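PDB 4Y9V: particle-associated lyase from Acinetobacter bacteriophage AP22, which is the phage tailspike that binds Acinetobacter baumannii capsular polysaccharide and probably degrades it as a lyase. Local coordinates for residues V79-F92 with E101-Y115. Sequence-based numbering, arbitrary orientation.
Sequences VKSREYIVNSLIEF and ETGTVFNFGDTGGFY. With EDO (1,2-ethanediol), chain J.
Asn107 and Glu83 meet on the outer face of two parallel strands. In the Asn107 conformer described, ND2 gives a nearly straight bond to Glu83 OE2 (2.9 Å). The donor lies above the carboxylate plane, while the oxygen sits in the amide plane. The other end of that amide is also held: OD1 accepts from Gly109 N in an Asx turn, which sets the amide's rotation in this conformer. On the buried face Val86 spreads its methyls. CG2 reaches Phe106 CD1 (3.8 Å), and CG1, anti to the backbone N (chi1 -178°), lies by Phe108 CE1. Phe92 turns its edge to one face of Phe114, planes at 80°, and Phe108 CZ covers the opposite face. Residues 79-92 and 101-115 are neighbouring coils of a right-handed parallel beta-helix, the pectin lyase-like fold, near its N-terminal end. Strand 83-85 pairs with 105-109, and 89-92 with 113-115. The register shifts by two at the corner between them. There Thr111 OG1 bonds to Asn87 O (2.7 Å), on a lone pair in the carbonyl plane. At the other end, in the conformer described, Glu101 OE1 accepts from Ser81 N (2.9 Å), and a water links it to Lys80 NZ. Further out, helix 63-71 packs on Val86, Ile90 and Phe114.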
loop_
_atom_site.group_PDB
_atom_site.type_symbol
_atom_site.label_atom_id
_atom_site.label_comp_id
_atom_site.label_asym_id
_atom_site.label_seq_id
_atom_site.Cartn_x
_atom_site.Cartn_y
_atom_site.Cartn_z
ATOM N N VAL A 79 20.724 -3.846 -34.460
ATOM C CA VAL A 79 19.993 -4.706 -35.400
ATOM C C VAL A 79 18.917 -3.909 -36.124
ATOM O O VAL A 79 18.048 -3.298 -35.481
ATOM C CB VAL A 79 19.404 -5.932 -34.695
ATOM C CG1 VAL A 79 18.668 -6.818 -35.679
ATOM C CG2 VAL A 79 20.483 -6.706 -33.954
ATOM N N LYS A 80 18.954 -3.955 -37.450
ATOM C CA LYS A 80 17.955 -3.357 -38.312
ATOM C C LYS A 80 16.677 -4.134 -38.265
ATOM O O LYS A 80 16.633 -5.376 -38.211
ATOM C CB LYS A 80 18.506 -3.349 -39.741
ATOM C CG LYS A 80 17.601 -2.763 -40.799
ATOM C CD LYS A 80 18.259 -2.639 -42.183
ATOM C CE LYS A 80 17.315 -2.215 -43.257
ATOM N NZ LYS A 80 16.891 -0.788 -43.091
ATOM N N SER A 81 15.556 -3.408 -38.351
ATOM C CA SER A 81 14.219 -3.990 -38.277
ATOM C C SER A 81 13.920 -4.894 -39.488
ATOM O O SER A 81 13.699 -4.422 -40.605
ATOM C CB SER A 81 13.211 -2.853 -38.268
ATOM O OG SER A 81 11.904 -3.325 -38.145
ATOM N N ARG A 82 13.883 -6.193 -39.211
ATOM C CA ARG A 82 13.458 -7.258 -40.100
ATOM C C ARG A 82 12.983 -8.400 -39.196
ATOM O O ARG A 82 13.316 -8.421 -38.013
ATOM C CB ARG A 82 14.593 -7.835 -41.016
ATOM C CG ARG A 82 15.364 -6.851 -41.858
ATOM C CD ARG A 82 16.363 -7.613 -42.725
ATOM N NE ARG A 82 17.213 -6.825 -43.592
ATOM C CZ ARG A 82 18.394 -6.320 -43.248
ATOM N NH1 ARG A 82 18.885 -6.450 -42.017
ATOM N NH2 ARG A 82 19.110 -5.681 -44.154
ATOM N N GLU A 83 12.294 -9.372 -39.781
ATOM C CA GLU A 83 12.063 -10.651 -39.119
ATOM C C GLU A 83 13.187 -11.608 -39.533
ATOM O O GLU A 83 13.357 -11.838 -40.756
ATOM C CB GLU A 83 10.706 -11.230 -39.423
ATOM C CG GLU A 83 10.452 -12.516 -38.676
ATOM C CD GLU A 83 9.058 -13.048 -38.796
ATOM O OE1 GLU A 83 8.117 -12.271 -38.523
ATOM O OE2 GLU A 83 8.855 -14.261 -39.102
ATOM N N TYR A 84 13.906 -12.144 -38.579
ATOM C CA TYR A 84 15.046 -13.030 -38.823
ATOM C C TYR A 84 14.741 -14.426 -38.325
ATOM O O TYR A 84 14.349 -14.612 -37.156
ATOM C CB TYR A 84 16.267 -12.531 -38.078
ATOM C CG TYR A 84 16.719 -11.144 -38.440
ATOM C CD1 TYR A 84 17.536 -10.914 -39.529
ATOM C CD2 TYR A 84 16.336 -10.037 -37.689
ATOM C CE1 TYR A 84 17.967 -9.645 -39.862
ATOM C CE2 TYR A 84 16.750 -8.767 -38.012
ATOM C CZ TYR A 84 17.574 -8.556 -39.085
ATOM O OH TYR A 84 18.026 -7.316 -39.438
ATOM N N ILE A 85 15.034 -15.436 -39.148
ATOM C CA ILE A 85 14.999 -16.829 -38.730
ATOM C C ILE A 85 16.173 -17.112 -37.789
ATOM O O ILE A 85 17.323 -16.800 -38.118
ATOM C CB ILE A 85 15.063 -17.732 -39.961
ATOM C CG1 ILE A 85 13.820 -17.554 -40.815
ATOM C CG2 ILE A 85 15.289 -19.175 -39.571
ATOM C CD1 ILE A 85 13.896 -18.222 -42.186
ATOM N N VAL A 86 15.883 -17.728 -36.630
ATOM C CA VAL A 86 16.892 -18.155 -35.681
ATOM C C VAL A 86 16.509 -19.571 -35.218
ATOM O O VAL A 86 15.758 -19.750 -34.265
ATOM C CB VAL A 86 17.039 -17.223 -34.469
ATOM C CG1 VAL A 86 18.144 -17.707 -33.559
ATOM C CG2 VAL A 86 17.264 -15.779 -34.907
ATOM N N ASN A 87 17.022 -20.604 -35.922
ATOM C CA ASN A 87 16.624 -21.958 -35.601
ATOM C C ASN A 87 17.378 -22.588 -34.443
ATOM O O ASN A 87 16.937 -23.614 -33.922
ATOM C CB ASN A 87 16.700 -22.837 -36.857
ATOM C CG ASN A 87 15.581 -22.500 -37.849
ATOM O OD1 ASN A 87 15.853 -22.663 -39.045
ATOM N ND2 ASN A 87 14.440 -22.172 -37.349
ATOM N N SER A 88 18.505 -22.017 -34.032
ATOM C CA SER A 88 19.280 -22.538 -32.931
ATOM C C SER A 88 18.907 -21.884 -31.595
ATOM O O SER A 88 18.387 -20.766 -31.530
ATOM C CB SER A 88 20.762 -22.305 -33.189
ATOM O OG SER A 88 21.242 -23.010 -34.299
ATOM N N LEU A 89 19.236 -22.611 -30.540
ATOM C CA LEU A 89 19.253 -22.080 -29.182
ATOM C C LEU A 89 20.552 -21.312 -29.011
ATOM O O LEU A 89 21.629 -21.913 -29.031
ATOM C CB LEU A 89 19.107 -23.224 -28.173
ATOM C CG LEU A 89 19.197 -22.788 -26.710
ATOM C CD1 LEU A 89 18.074 -21.816 -26.350
ATOM C CD2 LEU A 89 19.129 -24.000 -25.807
ATOM N N ILE A 90 20.462 -19.997 -28.892
ATOM C CA ILE A 90 21.608 -19.113 -28.781
ATOM C C ILE A 90 21.876 -18.933 -27.262
ATOM O O ILE A 90 21.018 -18.420 -26.555
ATOM C CB ILE A 90 21.396 -17.772 -29.453
ATOM C CG1 ILE A 90 20.852 -17.935 -30.869
ATOM C CG2 ILE A 90 22.678 -16.948 -29.415
ATOM C CD1 ILE A 90 21.755 -18.693 -31.828
ATOM N N GLU A 91 23.050 -19.370 -26.829
ATOM C CA GLU A 91 23.428 -19.407 -25.419
ATOM C C GLU A 91 24.451 -18.328 -25.168
ATOM O O GLU A 91 25.608 -18.432 -25.554
ATOM C CB GLU A 91 23.953 -20.790 -24.995
ATOM C CG GLU A 91 22.890 -21.875 -25.145
ATOM C CD GLU A 91 23.341 -23.241 -24.678
ATOM O OE1 GLU A 91 23.777 -23.322 -23.526
ATOM O OE2 GLU A 91 23.256 -24.281 -25.386
ATOM N N PHE A 92 24.003 -17.241 -24.547
ATOM C CA PHE A 92 24.878 -16.142 -24.161
ATOM C C PHE A 92 25.442 -16.449 -22.779
ATOM O O PHE A 92 24.697 -16.644 -21.835
ATOM C CB PHE A 92 24.118 -14.824 -24.120
ATOM C CG PHE A 92 23.434 -14.428 -25.412
ATOM C CD1 PHE A 92 22.151 -14.881 -25.757
ATOM C CD2 PHE A 92 24.089 -13.575 -26.306
ATOM C CE1 PHE A 92 21.579 -14.523 -26.921
ATOM C CE2 PHE A 92 23.488 -13.218 -27.496
ATOM C CZ PHE A 92 22.225 -13.677 -27.795
ATOM N N GLU A 101 15.985 -2.123 -33.534
ATOM C CA GLU A 101 14.928 -1.270 -34.036
ATOM C C GLU A 101 13.571 -1.918 -33.741
ATOM O O GLU A 101 13.444 -3.155 -33.779
ATOM C CB GLU A 101 15.116 -1.007 -35.528
ATOM C CG GLU A 101 16.317 -0.145 -35.867
ATOM C CD GLU A 101 16.382 0.232 -37.338
ATOM O OE1 GLU A 101 15.808 -0.525 -38.174
ATOM O OE2 GLU A 101 17.018 1.250 -37.704
ATOM N N THR A 102 12.548 -1.120 -33.543
ATOM C CA THR A 102 11.200 -1.653 -33.430
ATOM C C THR A 102 10.880 -2.471 -34.678
ATOM O O THR A 102 11.236 -2.067 -35.800
ATOM C CB THR A 102 10.212 -0.494 -33.253
ATOM O OG1 THR A 102 10.546 0.151 -32.009
ATOM C CG2 THR A 102 8.761 -0.976 -33.206
ATOM N N GLY A 103 10.204 -3.576 -34.487
ATOM C CA GLY A 103 9.891 -4.488 -35.575
ATOM C C GLY A 103 10.976 -5.512 -35.878
ATOM O O GLY A 103 10.778 -6.394 -36.714
ATOM N N THR A 104 12.084 -5.434 -35.166
ATOM C CA THR A 104 13.049 -6.536 -35.186
ATOM C C THR A 104 12.386 -7.738 -34.502
ATOM O O THR A 104 12.017 -7.632 -33.319
ATOM C CB THR A 104 14.333 -6.160 -34.422
ATOM O OG1 THR A 104 14.952 -5.045 -35.057
ATOM C CG2 THR A 104 15.292 -7.301 -34.400
ATOM N N VAL A 105 12.266 -8.847 -35.211
ATOM C CA VAL A 105 11.616 -10.029 -34.660
ATOM C C VAL A 105 12.561 -11.209 -34.890
ATOM O O VAL A 105 13.032 -11.404 -36.033
ATOM C CB VAL A 105 10.241 -10.289 -35.290
ATOM C CG1 VAL A 105 9.641 -11.580 -34.808
ATOM C CG2 VAL A 105 9.321 -9.117 -34.974
ATOM N N PHE A 106 12.792 -12.011 -33.864
ATOM C CA PHE A 106 13.537 -13.259 -34.010
ATOM C C PHE A 106 12.521 -14.411 -34.032
ATOM O O PHE A 106 11.794 -14.607 -33.076
ATOM C CB PHE A 106 14.574 -13.446 -32.893
ATOM C CG PHE A 106 15.572 -12.308 -32.882
ATOM C CD1 PHE A 106 16.506 -12.169 -33.889
ATOM C CD2 PHE A 106 15.582 -11.368 -31.873
ATOM C CE1 PHE A 106 17.398 -11.109 -33.890
ATOM C CE2 PHE A 106 16.471 -10.315 -31.894
ATOM C CZ PHE A 106 17.396 -10.189 -32.900
ATOM N N ASN A 107 12.467 -15.105 -35.174
ATOM C CA ASN A 107 11.528 -16.210 -35.352
ATOM C C ASN A 107 12.277 -17.518 -35.096
ATOM O O ASN A 107 13.080 -17.953 -35.946
ATOM C CB ASN A 107 10.878 -16.164 -36.748
ATOM C CG ASN A 107 9.711 -17.131 -36.805
ATOM O OD1 ASN A 107 9.703 -18.164 -36.154
ATOM N ND2 ASN A 107 8.744 -16.756 -37.614
ATOM N N PHE A 108 12.038 -18.071 -33.940
ATOM C CA PHE A 108 12.651 -19.293 -33.440
ATOM C C PHE A 108 11.975 -20.556 -33.970
ATOM O O PHE A 108 12.493 -21.664 -33.739
ATOM C CB PHE A 108 12.560 -19.306 -31.914
ATOM C CG PHE A 108 13.332 -18.203 -31.218
ATOM C CD1 PHE A 108 14.637 -17.892 -31.578
ATOM C CD2 PHE A 108 12.753 -17.495 -30.172
ATOM C CE1 PHE A 108 15.339 -16.900 -30.905
ATOM C CE2 PHE A 108 13.456 -16.539 -29.492
ATOM C CZ PHE A 108 14.742 -16.210 -29.863
ATOM N N GLY A 109 10.840 -20.431 -34.642
ATOM C CA GLY A 109 10.223 -21.632 -35.170
ATOM C C GLY A 109 10.001 -22.653 -34.085
ATOM O O GLY A 109 9.528 -22.350 -32.990
ATOM N N ASP A 110 10.283 -23.926 -34.424
ATOM C CA ASP A 110 10.117 -25.045 -33.534
ATOM C C ASP A 110 11.323 -25.307 -32.618
ATOM O O ASP A 110 11.174 -26.045 -31.644
ATOM C CB ASP A 110 9.866 -26.332 -34.311
ATOM C CG ASP A 110 8.516 -26.430 -34.969
ATOM O OD1 ASP A 110 7.510 -26.218 -34.276
ATOM O OD2 ASP A 110 8.518 -26.832 -36.157
ATOM N N THR A 111 12.491 -24.754 -32.945
ATOM C CA THR A 111 13.723 -25.205 -32.334
ATOM C C THR A 111 14.562 -24.116 -31.678
ATOM O O THR A 111 15.497 -24.479 -30.921
ATOM C CB THR A 111 14.582 -25.937 -33.370
ATOM O OG1 THR A 111 14.804 -25.099 -34.503
ATOM C CG2 THR A 111 13.896 -27.220 -33.860
ATOM N N GLY A 112 14.363 -22.840 -31.956
ATOM C CA GLY A 112 15.271 -21.812 -31.477
ATOM C C GLY A 112 14.870 -21.212 -30.125
ATOM O O GLY A 112 13.780 -21.452 -29.597
ATOM N N GLY A 113 15.751 -20.363 -29.617
ATOM C CA GLY A 113 15.463 -19.556 -28.430
ATOM C C GLY A 113 16.716 -18.796 -28.046
ATOM O O GLY A 113 17.788 -19.002 -28.620
ATOM N N PHE A 114 16.583 -17.911 -27.048
ATOM C CA PHE A 114 17.708 -17.230 -26.437
ATOM C C PHE A 114 17.811 -17.673 -24.970
ATOM O O PHE A 114 16.808 -17.721 -24.257
ATOM C CB PHE A 114 17.548 -15.696 -26.454
ATOM C CG PHE A 114 17.780 -14.992 -27.772
ATOM C CD1 PHE A 114 18.178 -15.634 -28.937
ATOM C CD2 PHE A 114 17.589 -13.626 -27.819
ATOM C CE1 PHE A 114 18.392 -14.913 -30.101
ATOM C CE2 PHE A 114 17.832 -12.901 -28.978
ATOM C CZ PHE A 114 18.213 -13.561 -30.136
ATOM N N TYR A 115 19.030 -17.919 -24.521
ATOM C CA TYR A 115 19.272 -18.288 -23.133
ATOM C C TYR A 115 20.501 -17.518 -22.662
ATOM O O TYR A 115 21.595 -17.791 -23.172
ATOM C CB TYR A 115 19.481 -19.813 -22.977
ATOM C CG TYR A 115 19.216 -20.311 -21.582
ATOM C CD1 TYR A 115 19.978 -19.904 -20.490
ATOM C CD2 TYR A 115 18.147 -21.181 -21.311
ATOM C CE1 TYR A 115 19.716 -20.352 -19.202
ATOM C CE2 TYR A 115 17.877 -21.619 -20.035
ATOM C CZ TYR A 115 18.657 -21.205 -18.973
ATOM O OH TYR A 115 18.335 -21.627 -17.716
HETATM C C1 EDO J . 16.948 4.085 -39.640
HETATM O O1 EDO J . 15.784 3.454 -39.091
HETATM C C2 EDO J . 17.124 3.740 -41.086
HETATM O O2 EDO J . 16.078 4.259 -41.881
HETATM O O HOH W 1 15.336 0.131 -40.763
HETATM O O HOH W 2 12.343 -20.227 -37.566
#